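Local structure of putative L-alanine-DL-glutamate epimerase (Burkholderia xenovorans, 2OO6) at residues 15-20 / 347-352; 118-123 / 364-369; 289-294 / 313-318. The protein probably acts as a metal-dependent racemase or epimerase of the mandelate racemase/muconate lactonizing enzyme family, binds magnesium, and accommodates small dicarboxylates such as fumarate and 2-oxoglutarate. One frame throughout, in Å; residues are numbered along the deposited sequence.

Contact 1. Residues 15-20 / 347-352; sequences AGWRNY and DRLAWE
Tyr20 OH gives a short hydrogen bond of 2.5 Å to Glu352 OE1, received on its syn lone pair. OE1 lies at the edge of the tyrosine ring, in its plane, while the carboxylate itself is turned 73° from the ring. The glutamate reaches this point by a bend in its chain at chi2 (77°). Beside this bond Leu349 packs between the two segments: its CD1 lies 3.7 Å from Ala15 CB and also touches the hydroxyl of Tyr20, whereas Leu349 CD2 lies 4.5 Å from Trp17 CZ3, a looser contact. Trp351 brings the benzene part of its indole to Gly16, with CZ2 3.6 Å from Gly16 N and the peptide nitrogen near the plane of the ring at its edge. The contact joins the capping domain to the barrel domain of the enolase superfamily fold: residues 15-20 turn from strand 5-14 into strand 19-27. Residues 347-352 belong to the loop that follows strand 342-344. Further out, Ala15 CB sits 3.5 Å above the centre of the Tyr20 ring, and Ala15 N bonds Arg18 O within the turn. On the barrel side a type I turn from Leu349 to Glu352 is closed by Glu352 N and Leu349 O, and Leu349 CB lies over one face of the Trp351 indole. Outside the two segments, Glu352 OE2 accepts a hydrogen bond from His323 N, and Trp351 NE1 donates to Asp14 O. Trp17, stacked on His133, lies about 7 Å, side chain to side chain, from the ligand-binding His125.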
loop_
_atom_site.group_PDB
_atom_site.type_symbol
_atom_site.label_atom_id
_atom_site.label_comp_id
_atom_site.label_asym_id
_atom_site.label_seq_id
_atom_site.Cartn_x
_atom_site.Cartn_y
_atom_site.Cartn_z
ATOM N N ALA A 15 -37.841 -17.681 -27.404
ATOM C CA ALA A 15 -36.908 -18.720 -26.947
ATOM C C ALA A 15 -37.399 -19.390 -25.642
ATOM O O ALA A 15 -36.599 -19.768 -24.769
ATOM C CB ALA A 15 -35.480 -18.175 -26.799
ATOM N N GLY A 16 -38.714 -19.548 -25.523
ATOM C CA GLY A 16 -39.292 -20.298 -24.398
ATOM C C GLY A 16 -39.628 -19.402 -23.226
ATOM O O GLY A 16 -40.754 -18.911 -23.136
ATOM N N TRP A 17 -38.664 -19.188 -22.326
ATOM C CA TRP A 17 -38.870 -18.321 -21.157
ATOM C C TRP A 17 -38.223 -16.944 -21.329
ATOM O O TRP A 17 -38.206 -16.109 -20.404
ATOM C CB TRP A 17 -38.324 -19.003 -19.896
ATOM C CG TRP A 17 -36.818 -19.058 -19.842
ATOM C CD1 TRP A 17 -35.975 -18.160 -19.225
ATOM C CD2 TRP A 17 -35.986 -20.062 -20.418
ATOM N NE1 TRP A 17 -34.667 -18.550 -19.390
ATOM C CE2 TRP A 17 -34.643 -19.715 -20.117
ATOM C CE3 TRP A 17 -36.243 -21.217 -21.166
ATOM C CZ2 TRP A 17 -33.568 -20.482 -20.526
ATOM C CZ3 TRP A 17 -35.176 -21.982 -21.570
ATOM C CH2 TRP A 17 -33.843 -21.614 -21.250
ATOM N N ARG A 18 -37.662 -16.720 -22.514
ATOM C CA ARG A 18 -36.971 -15.493 -22.846
ATOM C C ARG A 18 -37.006 -15.401 -24.363
ATOM O O ARG A 18 -37.389 -16.359 -25.044
ATOM C CB ARG A 18 -35.509 -15.583 -22.384
ATOM C CG ARG A 18 -34.776 -16.797 -22.979
ATOM C CD ARG A 18 -33.370 -16.916 -22.422
ATOM N NE ARG A 18 -32.637 -18.037 -23.021
ATOM C CZ ARG A 18 -31.322 -18.229 -22.890
ATOM N NH1 ARG A 18 -30.584 -17.363 -22.174
ATOM N NH2 ARG A 18 -30.742 -19.286 -23.456
ATOM N N ASN A 19 -36.609 -14.262 -24.893
ATOM C CA ASN A 19 -36.565 -14.105 -26.333
ATOM C C ASN A 19 -35.119 -14.078 -26.772
ATOM O O ASN A 19 -34.232 -13.740 -25.956
ATOM C CB ASN A 19 -37.222 -12.797 -26.720
ATOM C CG ASN A 19 -38.708 -12.786 -26.452
ATOM O OD1 ASN A 19 -39.423 -13.731 -26.790
ATOM N ND2 ASN A 19 -39.188 -11.693 -25.869
ATOM N N TYR A 20 -34.878 -14.401 -28.038
ATOM C CA TYR A 20 -33.566 -14.162 -28.650
ATOM C C TYR A 20 -33.660 -12.849 -29.376
ATOM O O TYR A 20 -34.727 -12.516 -29.878
ATOM C CB TYR A 20 -33.223 -15.232 -29.678
ATOM C CG TYR A 20 -32.831 -16.579 -29.136
ATOM C CD1 TYR A 20 -32.324 -16.732 -27.836
ATOM C CD2 TYR A 20 -32.947 -17.716 -29.944
ATOM C CE1 TYR A 20 -31.936 -18.002 -27.363
ATOM C CE2 TYR A 20 -32.588 -18.974 -29.477
ATOM C CZ TYR A 20 -32.081 -19.110 -28.207
ATOM O OH TYR A 20 -31.734 -20.373 -27.786
ATOM N N ASP A 347 -28.593 -28.677 -23.522
ATOM C CA ASP A 347 -30.043 -28.651 -23.615
ATOM C C ASP A 347 -30.437 -27.640 -24.685
ATOM O O ASP A 347 -30.028 -26.479 -24.637
ATOM C CB ASP A 347 -30.669 -28.291 -22.263
ATOM C CG ASP A 347 -30.342 -29.320 -21.185
ATOM O OD1 ASP A 347 -30.786 -30.481 -21.335
ATOM O OD2 ASP A 347 -29.590 -28.980 -20.232
ATOM N N ARG A 348 -31.203 -28.079 -25.670
ATOM C CA ARG A 348 -31.637 -27.140 -26.700
ATOM C C ARG A 348 -33.149 -27.141 -26.929
ATOM O O ARG A 348 -33.797 -28.180 -26.841
ATOM C CB ARG A 348 -30.864 -27.334 -28.008
ATOM C CG ARG A 348 -31.379 -28.419 -28.894
ATOM C CD ARG A 348 -30.622 -28.449 -30.224
ATOM N NE ARG A 348 -30.982 -29.664 -30.965
ATOM C CZ ARG A 348 -30.426 -30.866 -30.776
ATOM N NH1 ARG A 348 -29.460 -31.038 -29.877
ATOM N NH2 ARG A 348 -30.839 -31.900 -31.499
ATOM N N LEU A 349 -33.677 -25.955 -27.233
ATOM C CA LEU A 349 -35.076 -25.762 -27.616
ATOM C C LEU A 349 -35.462 -26.620 -28.826
ATOM O O LEU A 349 -34.657 -26.836 -29.743
ATOM C CB LEU A 349 -35.333 -24.289 -27.967
ATOM C CG LEU A 349 -35.117 -23.254 -26.857
ATOM C CD1 LEU A 349 -35.243 -21.856 -27.435
ATOM C CD2 LEU A 349 -36.124 -23.463 -25.685
ATOM N N ALA A 350 -36.709 -27.082 -28.829
ATOM C CA ALA A 350 -37.186 -27.947 -29.910
ATOM C C ALA A 350 -37.031 -27.247 -31.246
ATOM O O ALA A 350 -36.770 -27.891 -32.248
ATOM C CB ALA A 350 -38.646 -28.348 -29.680
ATOM N N TRP A 351 -37.133 -25.920 -31.257
ATOM C CA TRP A 351 -37.038 -25.181 -32.531
ATOM C C TRP A 351 -35.675 -24.495 -32.782
ATOM O O TRP A 351 -35.527 -23.691 -33.713
ATOM C CB TRP A 351 -38.221 -24.204 -32.687
ATOM C CG TRP A 351 -38.293 -23.128 -31.648
ATOM C CD1 TRP A 351 -37.850 -21.839 -31.776
ATOM C CD2 TRP A 351 -38.834 -23.237 -30.312
ATOM N NE1 TRP A 351 -38.088 -21.134 -30.612
ATOM C CE2 TRP A 351 -38.692 -21.964 -29.699
ATOM C CE3 TRP A 351 -39.432 -24.273 -29.586
ATOM C CZ2 TRP A 351 -39.125 -21.700 -28.376
ATOM C CZ3 TRP A 351 -39.866 -24.017 -28.263
ATOM C CH2 TRP A 351 -39.697 -22.743 -27.670
ATOM N N GLU A 352 -34.680 -24.811 -31.958
ATOM C CA GLU A 352 -33.394 -24.102 -32.021
ATOM C C GLU A 352 -32.763 -24.239 -33.415
ATOM O O GLU A 352 -32.362 -23.253 -34.027
ATOM C CB GLU A 352 -32.422 -24.635 -30.946
ATOM C CG GLU A 352 -31.082 -23.890 -30.900
ATOM C CD GLU A 352 -31.160 -22.532 -30.203
ATOM O OE1 GLU A 352 -32.035 -22.337 -29.330
ATOM O OE2 GLU A 352 -30.327 -21.659 -30.530
#

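Contact 2. Residues 118-123 / 364-369; sequences RVPVYW and NGELII
Strand 118-123 pairs antiparallel with strand 366-368 in a small mixed sheet in which it is also flanked by strand 342-344. Val119 and Leu367 form the hydrogen-bonded pair: Val119 N reaches Leu367 O at 2.9 Å, in the carbonyl plane, and Leu367 N returns a bond of 2.8 Å to Val119 O. Beyond Pro120, which has no N-H to give, Val121 N makes a weak bond to Gly365 O, and one water bridges that oxygen to Val121 O. One face mixes charged Arg118 and Glu366 with apolar Pro120 and Ile368. The extended arginine runs alongside Ile368, whose CG1 lies over one face of the guanidinium, 3.9 Å from NE. Glu366 crosses Arg118 at about a right angle, and OE1 rests 3.5 Å from Arg118 CB. A water joins Arg118 NH1 to Glu366 OE1, since these two atoms stay 4.7 Å apart; NH1 also bonds Gln363. The other face is apolar. There chi1 of Val119 (179°) directs CG2 tightly onto Ile369 CD1 at 3.4 Å, and helix 323-335 packs against Val119, Leu367 and Ile369. Backbone-bonded also to Met342, Ala161 and Lys163, strand 118-123 lies where the enolase-superfamily barrel closes, with 366-368 added alongside.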
loop_
_atom_site.group_PDB
_atom_site.type_symbol
_atom_site.label_atom_id
_atom_site.label_comp_id
_atom_site.label_asym_id
_atom_site.label_seq_id
_atom_site.Cartn_x
_atom_site.Cartn_y
_atom_site.Cartn_z
ATOM N N ARG A 118 -10.379 -27.216 -32.167
ATOM C CA ARG A 118 -11.479 -27.684 -31.323
ATOM C C ARG A 118 -11.357 -27.055 -29.956
ATOM O O ARG A 118 -10.238 -26.780 -29.506
ATOM C CB ARG A 118 -11.447 -29.202 -31.185
ATOM C CG ARG A 118 -11.528 -29.910 -32.524
ATOM C CD ARG A 118 -11.968 -31.342 -32.396
ATOM N NE ARG A 118 -12.180 -31.901 -33.734
ATOM C CZ ARG A 118 -12.479 -33.172 -33.986
ATOM N NH1 ARG A 118 -12.605 -34.054 -32.994
ATOM N NH2 ARG A 118 -12.658 -33.558 -35.241
ATOM N N VAL A 119 -12.499 -26.850 -29.294
ATOM C CA VAL A 119 -12.529 -26.154 -28.001
ATOM C C VAL A 119 -13.201 -27.041 -26.938
ATOM O O VAL A 119 -14.353 -27.446 -27.110
ATOM C CB VAL A 119 -13.284 -24.795 -28.128
ATOM C CG1 VAL A 119 -13.345 -24.063 -26.803
ATOM C CG2 VAL A 119 -12.631 -23.899 -29.173
ATOM N N PRO A 120 -12.477 -27.386 -25.847
ATOM C CA PRO A 120 -13.184 -28.132 -24.794
ATOM C C PRO A 120 -14.302 -27.279 -24.199
ATOM O O PRO A 120 -14.127 -26.056 -23.992
ATOM C CB PRO A 120 -12.098 -28.399 -23.755
ATOM C CG PRO A 120 -10.794 -28.368 -24.578
ATOM C CD PRO A 120 -11.048 -27.206 -25.523
ATOM N N VAL A 121 -15.441 -27.915 -23.952
ATOM C CA VAL A 121 -16.576 -27.204 -23.376
ATOM C C VAL A 121 -16.986 -27.741 -22.016
ATOM O O VAL A 121 -16.573 -28.837 -21.602
ATOM C CB VAL A 121 -17.789 -27.170 -24.351
ATOM C CG1 VAL A 121 -17.413 -26.413 -25.654
ATOM C CG2 VAL A 121 -18.327 -28.596 -24.633
ATOM N N TYR A 122 -17.786 -26.955 -21.304
ATOM C CA TYR A 122 -18.587 -27.548 -20.251
ATOM C C TYR A 122 -20.053 -27.391 -20.575
ATOM O O TYR A 122 -20.475 -26.393 -21.221
ATOM C CB TYR A 122 -18.271 -27.009 -18.858
ATOM C CG TYR A 122 -18.590 -25.550 -18.615
ATOM C CD1 TYR A 122 -19.823 -25.168 -18.085
ATOM C CD2 TYR A 122 -17.633 -24.557 -18.861
ATOM C CE1 TYR A 122 -20.119 -23.814 -17.807
ATOM C CE2 TYR A 122 -17.921 -23.181 -18.580
ATOM C CZ TYR A 122 -19.159 -22.842 -18.053
ATOM O OH TYR A 122 -19.465 -21.525 -17.795
ATOM N N TRP A 123 -20.817 -28.389 -20.150
ATOM C CA TRP A 123 -22.253 -28.383 -20.334
ATOM C C TRP A 123 -22.860 -27.583 -19.190
ATOM O O TRP A 123 -22.907 -28.027 -18.011
ATOM C CB TRP A 123 -22.785 -29.840 -20.378
ATOM C CG TRP A 123 -24.267 -30.005 -20.448
ATOM C CD1 TRP A 123 -25.231 -29.033 -20.298
ATOM C CD2 TRP A 123 -24.974 -31.244 -20.602
ATOM N NE1 TRP A 123 -26.492 -29.595 -20.386
ATOM C CE2 TRP A 123 -26.356 -30.950 -20.567
ATOM C CE3 TRP A 123 -24.570 -32.575 -20.785
ATOM C CZ2 TRP A 123 -27.345 -31.944 -20.704
ATOM C CZ3 TRP A 123 -25.562 -33.568 -20.931
ATOM C CH2 TRP A 123 -26.930 -33.239 -20.879
ATOM N N ASN A 364 -16.540 -35.734 -28.816
ATOM C CA ASN A 364 -15.698 -36.114 -27.662
ATOM C C ASN A 364 -15.548 -34.939 -26.701
ATOM O O ASN A 364 -14.458 -34.605 -26.276
ATOM C CB ASN A 364 -14.320 -36.657 -28.130
ATOM C CG ASN A 364 -13.504 -37.356 -27.006
ATOM O OD1 ASN A 364 -12.267 -37.443 -27.086
ATOM N ND2 ASN A 364 -14.179 -37.861 -25.996
ATOM N N GLY A 365 -16.665 -34.302 -26.381
ATOM C CA GLY A 365 -16.681 -33.203 -25.406
ATOM C C GLY A 365 -16.025 -31.905 -25.856
ATOM O O GLY A 365 -15.732 -31.040 -25.011
ATOM N N GLU A 366 -15.775 -31.768 -27.162
ATOM C CA GLU A 366 -15.236 -30.523 -27.717
ATOM C C GLU A 366 -16.103 -29.967 -28.831
ATOM O O GLU A 366 -16.738 -30.730 -29.566
ATOM C CB GLU A 366 -13.818 -30.700 -28.256
ATOM C CG GLU A 366 -12.890 -31.459 -27.335
ATOM C CD GLU A 366 -11.473 -31.470 -27.853
ATOM O OE1 GLU A 366 -11.261 -31.951 -28.982
ATOM O OE2 GLU A 366 -10.574 -30.982 -27.136
ATOM N N LEU A 367 -16.114 -28.631 -28.941
ATOM C CA LEU A 367 -16.779 -27.929 -30.013
ATOM C C LEU A 367 -15.830 -27.835 -31.194
ATOM O O LEU A 367 -14.666 -27.444 -31.066
ATOM C CB LEU A 367 -17.215 -26.531 -29.574
ATOM C CG LEU A 367 -17.739 -25.524 -30.612
ATOM C CD1 LEU A 367 -19.023 -26.017 -31.212
ATOM C CD2 LEU A 367 -17.972 -24.143 -29.943
ATOM N N ILE A 368 -16.331 -28.216 -32.354
ATOM C CA ILE A 368 -15.580 -28.093 -33.590
ATOM C C ILE A 368 -15.780 -26.680 -34.124
ATOM O O ILE A 368 -16.915 -26.215 -34.274
ATOM C CB ILE A 368 -16.043 -29.139 -34.621
ATOM C CG1 ILE A 368 -15.849 -30.533 -34.023
ATOM C CG2 ILE A 368 -15.273 -28.967 -35.942
ATOM C CD1 ILE A 368 -16.474 -31.647 -34.810
ATOM N N ILE A 369 -14.677 -25.982 -34.361
ATOM C CA ILE A 369 -14.723 -24.606 -34.848
ATOM C C ILE A 369 -14.976 -24.643 -36.354
ATOM O O ILE A 369 -14.212 -25.253 -37.090
ATOM C CB ILE A 369 -13.426 -23.881 -34.507
ATOM C CG1 ILE A 369 -13.312 -23.808 -32.979
ATOM C CG2 ILE A 369 -13.386 -22.463 -35.129
ATOM C CD1 ILE A 369 -11.889 -23.711 -32.503
HETATM O O HOH W 1 -12.846 -33.677 -30.230
HETATM O O HOH W 2 -8.529 -28.895 -28.540
HETATM O O HOH W 3 -16.797 -31.321 -22.579
#

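Contact 3. Residues 289-294 / 313-318; sequences AIVDTI and INVAPH
His318 follows strand 314-317 and lies directly beside Asp292. Its CB rests 3.8 Å from Ile290 CG2 and close to the backbone of Asp292. CG, anti to the backbone nitrogen (chi1 -176°), carries the ring past the aspartate, so that CD2 approaches Asp292 OD2 at 3.0 Å. That oxygen lies at the ring edge, near its plane, while the carboxylate is turned 86° from the imidazole. NE2 stays 4.0 Å from OD2, and at the other side of the ring ND1 is hydrogen-bonded to Glu343. Asp292 is an N-cap: its OD1 accepts from Trp295 N in helix 293-296. Behind the histidine, bonds that tie the parallel strands include Val291 N to Ala316 O at 2.9 Å and His318 N to Val291 O at 3.0 Å, the latter with its donor above the carbonyl plane. Ile290 CD1 meets Ala316 CB on the face where Trp243 packs, and Val291 CG2 meets Val315 CB on the face lined by helix 298-310. The side chain of His318 is about 3 Å from that of Glu269, a magnesium ligand. Parallel strands joined through helix 298-310 form the beta-alpha-beta unit of a TIM-type barrel, whose strand ends border the metal site.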
loop_
_atom_site.group_PDB
_atom_site.type_symbol
_atom_site.label_atom_id
_atom_site.label_comp_id
_atom_site.label_asym_id
_atom_site.label_seq_id
_atom_site.Cartn_x
_atom_site.Cartn_y
_atom_site.Cartn_z
ATOM N N ALA A 289 -11.036 -15.644 -15.341
ATOM C CA ALA A 289 -11.881 -14.500 -15.700
ATOM C C ALA A 289 -12.889 -14.904 -16.767
ATOM O O ALA A 289 -12.508 -15.372 -17.832
ATOM C CB ALA A 289 -11.032 -13.363 -16.180
ATOM N N ILE A 290 -14.177 -14.753 -16.475
ATOM C CA ILE A 290 -15.204 -14.973 -17.492
ATOM C C ILE A 290 -15.429 -13.707 -18.307
ATOM O O ILE A 290 -15.647 -12.623 -17.746
ATOM C CB ILE A 290 -16.572 -15.365 -16.878
ATOM C CG1 ILE A 290 -16.429 -16.449 -15.781
ATOM C CG2 ILE A 290 -17.570 -15.782 -17.987
ATOM C CD1 ILE A 290 -15.850 -17.740 -16.240
ATOM N N VAL A 291 -15.441 -13.852 -19.628
ATOM C CA VAL A 291 -15.607 -12.708 -20.523
ATOM C C VAL A 291 -16.854 -12.871 -21.367
ATOM O O VAL A 291 -16.977 -13.830 -22.171
ATOM C CB VAL A 291 -14.397 -12.532 -21.456
ATOM C CG1 VAL A 291 -14.607 -11.307 -22.364
ATOM C CG2 VAL A 291 -13.091 -12.354 -20.623
ATOM N N ASP A 292 -17.758 -11.919 -21.243
ATOM C CA ASP A 292 -18.973 -12.025 -22.022
ATOM C C ASP A 292 -18.748 -11.254 -23.309
ATOM O O ASP A 292 -18.827 -10.026 -23.327
ATOM C CB ASP A 292 -20.199 -11.497 -21.243
ATOM C CG ASP A 292 -21.492 -11.778 -21.990
ATOM O OD1 ASP A 292 -21.470 -11.737 -23.270
ATOM O OD2 ASP A 292 -22.513 -12.053 -21.340
ATOM N N THR A 293 -18.431 -11.976 -24.373
ATOM C CA THR A 293 -18.110 -11.351 -25.654
ATOM C C THR A 293 -19.355 -10.889 -26.410
ATOM O O THR A 293 -19.262 -10.070 -27.328
ATOM C CB THR A 293 -17.306 -12.296 -26.596
ATOM O OG1 THR A 293 -18.181 -13.283 -27.132
ATOM C CG2 THR A 293 -16.132 -12.992 -25.868
ATOM N N ILE A 294 -20.510 -11.442 -26.044
ATOM C CA ILE A 294 -21.783 -10.989 -26.613
ATOM C C ILE A 294 -22.082 -9.577 -26.095
ATOM O O ILE A 294 -22.529 -8.703 -26.846
ATOM C CB ILE A 294 -22.939 -11.936 -26.197
ATOM C CG1 ILE A 294 -22.617 -13.389 -26.584
ATOM C CG2 ILE A 294 -24.307 -11.428 -26.721
ATOM C CD1 ILE A 294 -22.168 -13.612 -28.052
ATOM N N ILE A 313 -3.743 -14.967 -16.182
ATOM C CA ILE A 313 -5.090 -15.434 -15.933
ATOM C C ILE A 313 -5.703 -15.947 -17.239
ATOM O O ILE A 313 -5.637 -15.273 -18.269
ATOM C CB ILE A 313 -5.968 -14.281 -15.395
ATOM C CG1 ILE A 313 -5.434 -13.820 -14.030
ATOM C CG2 ILE A 313 -7.451 -14.707 -15.355
ATOM C CD1 ILE A 313 -5.986 -12.470 -13.568
ATOM N N ASN A 314 -6.250 -17.156 -17.197
ATOM C CA ASN A 314 -6.999 -17.685 -18.337
ATOM C C ASN A 314 -8.438 -17.239 -18.326
ATOM O O ASN A 314 -9.008 -16.931 -17.255
ATOM C CB ASN A 314 -6.882 -19.206 -18.396
ATOM C CG ASN A 314 -5.460 -19.664 -18.807
ATOM O OD1 ASN A 314 -4.654 -18.863 -19.275
ATOM N ND2 ASN A 314 -5.172 -20.953 -18.659
ATOM N N VAL A 315 -9.038 -17.215 -19.508
ATOM C CA VAL A 315 -10.388 -16.659 -19.643
ATOM C C VAL A 315 -11.346 -17.704 -20.191
ATOM O O VAL A 315 -10.937 -18.621 -20.934
ATOM C CB VAL A 315 -10.410 -15.385 -20.551
ATOM C CG1 VAL A 315 -9.502 -14.277 -19.975
ATOM C CG2 VAL A 315 -10.027 -15.717 -22.031
ATOM N N ALA A 316 -12.624 -17.550 -19.869
ATOM C CA ALA A 316 -13.663 -18.417 -20.399
ATOM C C ALA A 316 -14.832 -17.573 -20.931
ATOM O O ALA A 316 -15.333 -16.719 -20.226
ATOM C CB ALA A 316 -14.145 -19.364 -19.328
ATOM N N PRO A 317 -15.254 -17.787 -22.188
ATOM C CA PRO A 317 -16.409 -16.983 -22.624
ATOM C C PRO A 317 -17.697 -17.370 -21.918
ATOM O O PRO A 317 -17.854 -18.522 -21.455
ATOM C CB PRO A 317 -16.505 -17.261 -24.130
ATOM C CG PRO A 317 -15.766 -18.510 -24.339
ATOM C CD PRO A 317 -14.735 -18.655 -23.250
ATOM N N HIS A 318 -18.576 -16.379 -21.786
ATOM C CA HIS A 318 -19.929 -16.567 -21.299
ATOM C C HIS A 318 -20.833 -16.803 -22.513
ATOM O O HIS A 318 -20.957 -15.947 -23.396
ATOM C CB HIS A 318 -20.364 -15.321 -20.545
ATOM C CG HIS A 318 -21.713 -15.422 -19.913
ATOM N ND1 HIS A 318 -22.233 -16.613 -19.441
ATOM C CD2 HIS A 318 -22.619 -14.463 -19.602
ATOM C CE1 HIS A 318 -23.417 -16.387 -18.896
ATOM N NE2 HIS A 318 -23.674 -15.094 -18.980
#

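How the contacts relate
Contact 3 lies deepest, its centre about 8 Å from the centre of the chain and wholly buried, whereas contacts 1 and 2 are centred about 15 Å out; contact 1 is buried between two domains and contact 2 has one partly exposed face. Backbone bonding dominates the two strand pairings, parallel in contact 3 and antiparallel in contact 2, but contact 1 has no backbone-to-backbone bond across it, and side chains pack on side chains and on the backbone of Ala15 and Gly16. In contact 2 a water links Arg118 to Glu366. Contacts 1 and 2 touch where Asp347 OD2 probably accepts a hydrogen bond from Trp123 NE1 at 3.2 Å. Helix 323-335 packs against both contact 2 and contact 3.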